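Local coordinates for protein dihydroxyacetone kinase (PDB 1UN8) that phosphorylates dihydroxyacetone with ATP to give dihydroxyacetone phosphate, using a divalent metal ion and working as a homodimer, at residues L29-L32 with I38-V41. Sequence-based numbering, arbitrary orientation.
Sequences LARL and IRIV
Leu-32 and Ile-40 carry the tight part of this contact. Their side chains run alongside each other in the same direction, CB of Leu-32 lying 4.1 Å from CB of Ile-40. With CG anti to the backbone N (chi1 -175°), Leu-32 carries CD2 to Ile-40, 4.2 Å from both its CB and its CD1. Helix 88-98 covers this apolar pair through Thr-93, Ala-94 and Ala-97. One hydrogen bond joins the backbones, Leu-32 N to Ile-40 O, 3.0 Å and bent to 142° at the hydrogen. Next along, Arg-31 and Val-41 form an antiparallel non-hydrogen-bonded pair. There CA of Val-41 makes a CH...O contact with Ala-30 O, and Ala-30 bonds through its backbone to Val-42. Both side chains of the pair pack on Ile-17 of helix 12-22.

The end toward Ile-38 is looser. A water replaces the return bond of the Leu-32 and Ile-40 pair: it accepts from Ile-40 N at 2.8 Å and donates toward Leu-32 O, 2.7 Å away. Ile-38 O, 3.2 Å from the water, is a further possible acceptor, but the water has too few protons for every acceptor in reach. On the partly exposed side, Arg-31 and Arg-39 run side by side, guanidinium planes 20° apart. NH2 of Arg-31 meets CG of Arg-39 obliquely at 3.8 Å. NH1 of Arg-31 is held by a salt bridge to Asp-18 and a hydrogen bond to Ser-14.

The segments form a beta hairpin at the edge of a mixed sheet in the DhaK region. Arg-31 and Leu-32 pair in parallel with a strand of the second subunit, continuing the sheet across the dimer interface. The chemistry implies a hairpin held by direct backbone bonds and apolar packing at Leu-32 and Ile-40, with water completing the last backbone pair and Asp-18 probably offsetting the charge of Arg-31, which lies near that of Arg-39.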
ATOM      1  N   LEU A  29      -1.311  21.204  -7.722  1.00 49.73           N
ATOM      2  CA  LEU A  29      -0.391  21.369  -6.610  1.00 49.15           C
ATOM      3  C   LEU A  29       0.851  22.129  -7.040  1.00 49.31           C
ATOM      4  O   LEU A  29       1.286  22.019  -8.179  1.00 51.80           O
ATOM      5  CB  LEU A  29       0.001  19.993  -6.059  1.00 49.00           C
ATOM      6  CG  LEU A  29      -1.203  19.095  -5.753  1.00 49.58           C
ATOM      7  CD1 LEU A  29      -0.740  17.665  -5.498  1.00 47.69           C
ATOM      8  CD2 LEU A  29      -1.979  19.656  -4.564  1.00 48.11           C
ATOM      9  N   ALA A  30       1.423  22.896  -6.125  1.00 48.30           N
ATOM     10  CA  ALA A  30       2.617  23.653  -6.429  1.00 48.84           C
ATOM     11  C   ALA A  30       3.439  23.881  -5.171  1.00 49.66           C
ATOM     12  O   ALA A  30       2.891  24.122  -4.093  1.00 49.65           O
ATOM     13  CB  ALA A  30       2.234  24.995  -7.047  1.00 49.03           C
ATOM     14  N   ARG A  31       4.753  23.795  -5.297  1.00 49.82           N
ATOM     15  CA  ARG A  31       5.594  24.048  -4.144  1.00 52.19           C
ATOM     16  C   ARG A  31       5.624  25.560  -3.971  1.00 53.99           C
ATOM     17  O   ARG A  31       5.341  26.302  -4.908  1.00 55.68           O
ATOM     18  CB  ARG A  31       7.011  23.500  -4.361  1.00 50.09           C
ATOM     19  CG  ARG A  31       7.047  21.988  -4.511  1.00 49.49           C
ATOM     20  CD  ARG A  31       8.447  21.410  -4.360  1.00 48.94           C
ATOM     21  NE  ARG A  31       9.041  21.699  -3.058  1.00 48.44           N
ATOM     22  CZ  ARG A  31      10.072  21.030  -2.555  1.00 49.39           C
ATOM     23  NH1 ARG A  31      10.607  20.036  -3.244  1.00 49.31           N
ATOM     24  NH2 ARG A  31      10.578  21.357  -1.369  1.00 50.89           N
ATOM     25  N   LEU A  32       5.942  26.014  -2.766  1.00 56.26           N
ATOM     26  CA  LEU A  32       6.009  27.437  -2.485  1.00 57.37           C
ATOM     27  C   LEU A  32       7.478  27.813  -2.374  1.00 58.40           C
ATOM     28  O   LEU A  32       8.219  27.214  -1.596  1.00 59.29           O
ATOM     29  CB  LEU A  32       5.293  27.744  -1.168  1.00 56.87           C
ATOM     30  CG  LEU A  32       5.176  29.221  -0.803  1.00 57.67           C
ATOM     31  CD1 LEU A  32       4.040  29.836  -1.597  1.00 57.19           C
ATOM     32  CD2 LEU A  32       4.922  29.376   0.685  1.00 58.46           C
ATOM     33  N   ILE A  38      12.015  25.077   4.599  1.00 53.14           N
ATOM     34  CA  ILE A  38      10.571  25.235   4.677  1.00 52.09           C
ATOM     35  C   ILE A  38      10.007  24.428   3.525  1.00 52.21           C
ATOM     36  O   ILE A  38      10.381  24.641   2.371  1.00 53.47           O
ATOM     37  CB  ILE A  38      10.140  26.725   4.553  1.00 52.61           C
ATOM     38  CG1 ILE A  38      10.376  27.431   5.890  1.00 52.92           C
ATOM     39  CG2 ILE A  38       8.673  26.845   4.171  1.00 50.57           C
ATOM     40  CD1 ILE A  38      11.361  28.606   5.815  1.00 55.56           C
ATOM     41  N   ARG A  39       9.111  23.498   3.839  1.00 51.35           N
ATOM     42  CA  ARG A  39       8.528  22.641   2.816  1.00 50.31           C
ATOM     43  C   ARG A  39       7.011  22.755   2.774  1.00 49.37           C
ATOM     44  O   ARG A  39       6.293  22.001   3.427  1.00 49.32           O
ATOM     45  CB  ARG A  39       8.982  21.193   3.058  1.00 50.90           C
ATOM     46  CG  ARG A  39      10.333  20.892   2.400  1.00 53.45           C
ATOM     47  CD  ARG A  39      11.089  19.756   3.059  1.00 55.90           C
ATOM     48  NE  ARG A  39      11.329  20.071   4.461  1.00 59.48           N
ATOM     49  CZ  ARG A  39      12.421  19.731   5.137  1.00 59.91           C
ATOM     50  NH1 ARG A  39      13.404  19.059   4.552  1.00 58.89           N
ATOM     51  NH2 ARG A  39      12.523  20.071   6.413  1.00 61.77           N
ATOM     52  N   ILE A  40       6.540  23.710   1.979  1.00 48.17           N
ATOM     53  CA  ILE A  40       5.120  23.971   1.835  1.00 47.74           C
ATOM     54  C   ILE A  40       4.582  23.675   0.445  1.00 48.64           C
ATOM     55  O   ILE A  40       5.170  24.070  -0.564  1.00 48.96           O
ATOM     56  CB  ILE A  40       4.805  25.442   2.134  1.00 48.05           C
ATOM     57  CG1 ILE A  40       5.440  25.843   3.468  1.00 48.98           C
ATOM     58  CG2 ILE A  40       3.299  25.648   2.124  1.00 45.51           C
ATOM     59  CD1 ILE A  40       4.773  27.061   4.132  1.00 51.62           C
ATOM     60  N   VAL A  41       3.460  22.973   0.398  1.00 49.26           N
ATOM     61  CA  VAL A  41       2.824  22.660  -0.866  1.00 50.41           C
ATOM     62  C   VAL A  41       1.518  23.398  -0.807  1.00 52.74           C
ATOM     63  O   VAL A  41       0.832  23.374   0.212  1.00 53.13           O
ATOM     64  CB  VAL A  41       2.521  21.174  -1.032  1.00 50.03           C
ATOM     65  CG1 VAL A  41       1.649  20.960  -2.272  1.00 48.19           C
ATOM     66  CG2 VAL A  41       3.817  20.405  -1.169  1.00 50.03           C
TER
HETATM   67  O   HOH W   1       7.923  25.651   0.547  1.00 50.49           O